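Local coordinates for putative uncharacterized protein (Ustilago maydis, PDB 4GNX), which binds single-stranded DNA as the OB-fold-rich, zinc-containing subunit of the replication protein A complex, at residues Tyr74-Ala79 with Ile97-Ser102; Asp290-Arg295 with Cys404-Asp409. All coordinates share one frame; numbering follows the deposited sequence.

Contact 1 (Tyr74-Ala79 with Ile97-Ser102); sequences YLISKA and ITFENS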
# COMPACT_ATOMS: atom_id res chain seq x y z
N TYR C 74 7.02 -4.89 -36.26
CA TYR C 74 7.96 -5.96 -36.55
C TYR C 74 7.36 -7.36 -36.61
O TYR C 74 6.34 -7.65 -35.98
CB TYR C 74 9.08 -5.96 -35.51
CG TYR C 74 9.85 -4.66 -35.40
CD1 TYR C 74 9.36 -3.61 -34.63
CD2 TYR C 74 11.08 -4.50 -36.03
CE1 TYR C 74 10.07 -2.42 -34.51
CE2 TYR C 74 11.80 -3.32 -35.91
CZ TYR C 74 11.28 -2.29 -35.15
OH TYR C 74 11.98 -1.11 -35.03
N LEU C 75 8.02 -8.21 -37.39
CA LEU C 75 7.80 -9.65 -37.41
C LEU C 75 8.81 -10.23 -36.46
O LEU C 75 10.02 -10.15 -36.71
CB LEU C 75 8.08 -10.22 -38.80
CG LEU C 75 6.98 -10.23 -39.85
CD1 LEU C 75 7.58 -10.00 -41.24
CD2 LEU C 75 6.22 -11.55 -39.80
N ILE C 76 8.30 -10.81 -35.37
CA ILE C 76 9.15 -11.44 -34.38
C ILE C 76 8.82 -12.93 -34.33
O ILE C 76 7.65 -13.33 -34.44
CB ILE C 76 8.96 -10.79 -33.00
CG1 ILE C 76 9.24 -9.29 -33.08
CG2 ILE C 76 9.87 -11.45 -31.96
CD1 ILE C 76 8.53 -8.50 -32.01
N SER C 77 9.85 -13.74 -34.17
CA SER C 77 9.74 -15.18 -34.37
C SER C 77 10.81 -15.96 -33.63
O SER C 77 11.96 -15.54 -33.56
CB SER C 77 9.85 -15.48 -35.87
OG SER C 77 9.27 -16.73 -36.18
N LYS C 78 10.41 -17.11 -33.10
CA LYS C 78 11.33 -18.11 -32.53
C LYS C 78 12.05 -17.60 -31.29
O LYS C 78 13.28 -17.50 -31.25
CB LYS C 78 12.30 -18.64 -33.59
CG LYS C 78 12.33 -20.16 -33.65
CD LYS C 78 12.35 -20.64 -35.10
CE LYS C 78 12.29 -22.17 -35.20
NZ LYS C 78 11.05 -22.73 -34.58
N ALA C 79 11.23 -17.28 -30.29
CA ALA C 79 11.62 -16.80 -28.96
C ALA C 79 10.85 -17.57 -27.88
O ALA C 79 9.81 -18.15 -28.15
CB ALA C 79 11.32 -15.32 -28.87
N ILE C 97 7.86 -12.69 -23.25
CA ILE C 97 8.78 -13.27 -24.22
C ILE C 97 10.24 -12.97 -23.88
O ILE C 97 10.57 -11.85 -23.50
CB ILE C 97 8.52 -12.70 -25.61
CG1 ILE C 97 7.18 -13.19 -26.14
CG2 ILE C 97 9.67 -13.04 -26.55
CD1 ILE C 97 6.67 -12.36 -27.31
N THR C 98 11.09 -13.97 -24.02
CA THR C 98 12.53 -13.75 -23.88
C THR C 98 13.22 -14.07 -25.21
O THR C 98 13.04 -15.14 -25.78
CB THR C 98 13.18 -14.59 -22.77
OG1 THR C 98 12.29 -14.72 -21.66
CG2 THR C 98 14.45 -13.93 -22.27
N PHE C 99 14.01 -13.11 -25.69
CA PHE C 99 14.76 -13.30 -26.91
C PHE C 99 15.92 -14.25 -26.66
O PHE C 99 16.78 -14.00 -25.80
CB PHE C 99 15.27 -11.97 -27.44
CG PHE C 99 14.20 -10.98 -27.74
CD1 PHE C 99 12.97 -11.39 -28.27
CD2 PHE C 99 14.43 -9.62 -27.55
CE1 PHE C 99 11.98 -10.46 -28.58
CE2 PHE C 99 13.44 -8.69 -27.84
CZ PHE C 99 12.22 -9.11 -28.36
N GLU C 100 15.93 -15.33 -27.43
CA GLU C 100 17.06 -16.24 -27.50
C GLU C 100 17.89 -15.93 -28.75
O GLU C 100 17.52 -15.07 -29.56
CB GLU C 100 16.57 -17.70 -27.47
CG GLU C 100 15.41 -17.99 -28.42
CD GLU C 100 14.83 -19.40 -28.28
OE1 GLU C 100 15.53 -20.30 -27.76
OE2 GLU C 100 13.66 -19.60 -28.70
N ASN C 101 19.02 -16.61 -28.91
CA ASN C 101 19.88 -16.37 -30.07
C ASN C 101 19.27 -16.75 -31.42
O ASN C 101 19.59 -16.14 -32.43
CB ASN C 101 21.26 -16.99 -29.87
CG ASN C 101 22.17 -16.10 -29.06
OD1 ASN C 101 23.20 -16.55 -28.56
ND2 ASN C 101 21.79 -14.83 -28.91
N SER C 102 18.37 -17.73 -31.42
CA SER C 102 17.65 -18.12 -32.63
C SER C 102 16.58 -17.10 -33.09
O SER C 102 15.92 -17.29 -34.12
CB SER C 102 16.98 -19.48 -32.43
OG SER C 102 15.66 -19.33 -31.95
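The ring of Phe-99 meets Ala-79 at its edge: CB of Ala-79 sits near the ring plane, 4.3 Å from CD1 of Phe-99. The branch methyl CG2 of Ile-76 approaches the same ring obliquely, 4.1 Å from CE1 of Phe-99, the two side chains crossing at about a right angle. In Ile-76, CG2 stands anti to the backbone N, while Phe-99 keeps CG beside its own N (chi1 -60°), a turn that brings the ring back although its CB points away from 74-79. Ala-79 CB also packs on CG2 of Ile-97, 3.6 Å away. Leu-68, Ala-54, Ile-18 and Ile-105 extend this apolar cluster.

Nearer the surface, Ser-102 OG donates a weak hydrogen bond of 3.1 Å to the carbonyl O of Lys-78, an oxygen also bonded by Thr-103 OG1. Lys-78 turns the chain here with positive phi and psi (65° and 61°). Glu-100 lays its chain, extended beyond CG, alongside this turn, its OE2 3.5 Å from Ala-79 CA; OE1 is held in a salt bridge by Arg-80. Here the chain breaks at Lys-78 between strand 73-77, which pairs with 17-30 and 104-107, and strand 80-83, which pairs with 95-99: the bent last hairpin that helps close an OB-fold barrel.

Contact 2 (Asp290-Arg295 with Cys404-Asp409); sequences DYFNVR and CRAKMD. With nucleotides of chain G.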
# COMPACT_ATOMS: atom_id res chain seq x y z
N ASP C 290 13.62 15.60 5.87
CA ASP C 290 12.94 14.68 4.97
C ASP C 290 11.48 14.51 5.41
O ASP C 290 11.13 14.77 6.57
CB ASP C 290 13.65 13.32 4.93
CG ASP C 290 14.98 13.36 4.19
OD1 ASP C 290 16.03 13.18 4.84
OD2 ASP C 290 14.96 13.57 2.95
N TYR C 291 10.64 14.07 4.49
CA TYR C 291 9.23 13.87 4.78
C TYR C 291 8.82 12.51 4.27
O TYR C 291 9.32 12.05 3.25
CB TYR C 291 8.40 14.98 4.15
CG TYR C 291 8.73 16.36 4.67
CD1 TYR C 291 9.73 17.14 4.06
CD2 TYR C 291 8.06 16.90 5.78
CE1 TYR C 291 10.04 18.40 4.54
CE2 TYR C 291 8.36 18.17 6.26
CZ TYR C 291 9.36 18.91 5.64
OH TYR C 291 9.67 20.17 6.12
N PHE C 292 7.90 11.86 4.98
CA PHE C 292 7.47 10.53 4.61
C PHE C 292 6.13 10.19 5.22
O PHE C 292 5.68 10.84 6.16
CB PHE C 292 8.51 9.50 5.03
CG PHE C 292 8.78 9.46 6.51
CD1 PHE C 292 8.02 8.64 7.36
CD2 PHE C 292 9.80 10.23 7.07
CE1 PHE C 292 8.28 8.59 8.73
CE2 PHE C 292 10.07 10.19 8.44
CZ PHE C 292 9.31 9.36 9.27
N ASN C 293 5.51 9.15 4.66
CA ASN C 293 4.30 8.52 5.18
C ASN C 293 4.59 7.10 5.60
O ASN C 293 5.31 6.39 4.92
CB ASN C 293 3.20 8.52 4.13
CG ASN C 293 2.55 9.88 3.97
OD1 ASN C 293 2.36 10.61 4.95
ND2 ASN C 293 2.19 10.23 2.73
N VAL C 294 4.05 6.69 6.74
CA VAL C 294 4.18 5.32 7.24
C VAL C 294 2.86 4.78 7.81
O VAL C 294 2.24 5.41 8.66
CB VAL C 294 5.32 5.19 8.28
CG1 VAL C 294 5.26 3.86 9.01
CG2 VAL C 294 6.66 5.26 7.61
N ARG C 295 2.44 3.62 7.33
CA ARG C 295 1.36 2.89 7.98
C ARG C 295 2.00 2.18 9.16
O ARG C 295 2.91 1.37 8.96
CB ARG C 295 0.78 1.85 7.02
CG ARG C 295 -0.67 1.53 7.28
CD ARG C 295 -1.18 0.26 6.60
NE ARG C 295 -0.98 0.15 5.15
CZ ARG C 295 -1.56 0.91 4.22
NH1 ARG C 295 -2.37 1.91 4.56
NH2 ARG C 295 -1.32 0.67 2.95
N CYS C 404 5.02 12.45 8.40
CA CYS C 404 6.11 12.88 9.26
C CYS C 404 7.18 13.69 8.58
O CYS C 404 7.40 13.58 7.38
CB CYS C 404 6.80 11.67 9.89
SG CYS C 404 5.71 10.42 10.56
N ARG C 405 7.85 14.49 9.41
CA ARG C 405 9.11 15.10 9.06
C ARG C 405 10.19 14.45 9.93
O ARG C 405 9.91 13.94 11.03
CB ARG C 405 9.06 16.61 9.27
CG ARG C 405 8.11 17.06 10.39
CD ARG C 405 8.01 18.58 10.50
NE ARG C 405 9.25 19.16 11.01
CZ ARG C 405 9.58 20.45 10.93
NH1 ARG C 405 8.78 21.33 10.33
NH2 ARG C 405 10.74 20.87 11.43
N ALA C 406 11.43 14.45 9.44
CA ALA C 406 12.58 13.98 10.21
C ALA C 406 13.68 15.01 10.10
O ALA C 406 14.07 15.39 9.00
CB ALA C 406 13.07 12.63 9.68
N LYS C 407 14.18 15.46 11.25
CA LYS C 407 15.17 16.52 11.31
C LYS C 407 16.21 16.23 12.37
O LYS C 407 16.01 15.39 13.24
CB LYS C 407 14.50 17.85 11.65
CG LYS C 407 14.35 18.79 10.47
CD LYS C 407 15.00 20.12 10.76
CE LYS C 407 14.30 20.90 11.87
NZ LYS C 407 14.78 22.31 11.91
N MET C 408 17.32 16.96 12.29
CA MET C 408 18.33 16.97 13.34
C MET C 408 17.99 18.00 14.40
O MET C 408 17.69 19.15 14.08
CB MET C 408 19.71 17.30 12.75
CG MET C 408 20.31 16.22 11.86
SD MET C 408 20.30 14.55 12.56
CE MET C 408 21.22 14.75 14.08
N ASP C 409 18.04 17.58 15.66
CA ASP C 409 18.02 18.50 16.80
C ASP C 409 19.40 18.53 17.40
O ASP C 409 20.12 17.53 17.36
CB ASP C 409 17.07 18.03 17.89
CG ASP C 409 15.64 18.06 17.47
OD1 ASP C 409 15.36 18.56 16.35
OD2 ASP C 409 14.80 17.58 18.25
P DT G 9 14.08 20.67 -2.30
OP1 DT G 9 13.54 21.01 -3.64
OP2 DT G 9 15.29 21.37 -1.80
O5' DT G 9 12.93 20.84 -1.21
C5' DT G 9 12.25 22.10 -1.04
C4' DT G 9 10.83 21.87 -0.58
O4' DT G 9 10.51 20.46 -0.75
C3' DT G 9 10.55 22.19 0.90
O3' DT G 9 9.25 22.79 1.06
C2' DT G 9 10.57 20.82 1.56
C1' DT G 9 9.96 19.97 0.47
N1 DT G 9 10.23 18.52 0.54
C2 DT G 9 9.13 17.68 0.56
O2 DT G 9 7.98 18.09 0.53
N3 DT G 9 9.44 16.34 0.62
C4 DT G 9 10.69 15.77 0.67
O4 DT G 9 10.81 14.55 0.72
C5 DT G 9 11.80 16.71 0.64
C7 DT G 9 13.20 16.18 0.69
C6 DT G 9 11.51 18.02 0.58
P DT G 10 8.89 23.96 2.10
OP1 DT G 10 7.98 24.91 1.40
OP2 DT G 10 10.17 24.46 2.67
O5' DT G 10 8.05 23.29 3.29
C5' DT G 10 7.39 24.10 4.30
C4' DT G 10 7.47 23.43 5.66
O4' DT G 10 8.85 23.16 5.99
C3' DT G 10 6.92 24.24 6.84
O3' DT G 10 6.43 23.33 7.84
C2' DT G 10 8.16 24.91 7.39
C1' DT G 10 9.19 23.81 7.21
N1 DT G 10 10.59 24.27 7.11
C2 DT G 10 11.32 24.37 8.27
O2 DT G 10 10.86 24.12 9.37
N3 DT G 10 12.62 24.80 8.10
C4 DT G 10 13.24 25.11 6.90
O4 DT G 10 14.41 25.48 6.90
C5 DT G 10 12.41 24.98 5.72
C7 DT G 10 13.00 25.30 4.38
C6 DT G 10 11.15 24.57 5.88
P DT G 11 5.41 23.64 9.05
OP1 DT G 11 5.69 22.63 10.10
OP2 DT G 11 4.06 23.68 8.43
O5' DT G 11 5.71 25.10 9.62
C5' DT G 11 6.36 25.33 10.90
C4' DT G 11 5.38 25.18 12.04
O4' DT G 11 5.92 24.24 13.00
C3' DT G 11 5.12 26.44 12.86
O3' DT G 11 3.84 26.39 13.52
C2' DT G 11 6.27 26.44 13.85
C1' DT G 11 6.55 24.95 14.07
N1 DT G 11 7.97 24.57 14.08
C2 DT G 11 8.29 23.28 14.44
O2 DT G 11 7.46 22.46 14.77
N3 DT G 11 9.63 23.00 14.40
C4 DT G 11 10.66 23.85 14.03
O4 DT G 11 11.82 23.45 14.05
C5 DT G 11 10.24 25.18 13.66
C7 DT G 11 11.28 26.18 13.25
C6 DT G 11 8.94 25.47 13.69
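The carbonyl O of Cys-404 takes one hydrogen bond, from Phe-292 N at 3.0 Å, and one CA-H...O contact, from Tyr-291 CA. Asp-290 O is held likewise, by Ala-406 N (2.9 Å) and Arg-405 CA. Cys-404 N to Phe-292 O and Asp-290 N to Ala-406 O complete four backbone bonds, making Asp-290/Ala-406 and Phe-292/Cys-404 hydrogen-bonded antiparallel pairs around the non-hydrogen-bonded pair Tyr-291/Arg-405. With CG in the crowded position between N and carbonyl carbon (chi1 60°), the Phe-292 ring reaches across to the neighbouring strand, where Cys-404 CB makes a CH-pi contact over one face, 3.8 Å from the ring centroid, with SG oblique; Ala-406 CB lies at the ring edge. On the other sheet face, Tyr-291 and Arg-405 run side by side, CE2 of Tyr-291 3.5 Å from CB of Arg-405, ring and guanidinium planes 81° apart. Both reach the DNA of chain G: Tyr-291 CD1 comes within 3.5 Å of N3 of DT9, its OH is 3.1 Å from O4' of DT10, and Arg-405 NH1 lies 3.4 Å from OP1 of DT11. An aromatic ring beside a cation on this DNA-facing side probably combines base and sugar contact with electrostatic attraction for phosphate.

How the contacts relate
From the N terminus, contact 1 comes first: 74-79 and 97-102 close a short loop of 17 residues, including strand 80-83, within the N-terminal OB fold. The chain then passes through the second OB fold before contact 2 opens in the C-terminal one. There 290-295 meets 404-409 across 108 residues that include the zinc site of Cys-311, Cys-316, Cys-330 and Cys-333 and three helices, joining the neighbouring strands 290-310 and 398-411 of a five-stranded antiparallel sheet. The two loops follow in series, neither nesting nor crossing. Their centres lie about 48 Å apart on opposite sides of the chain's centre, and each ties together a different OB fold.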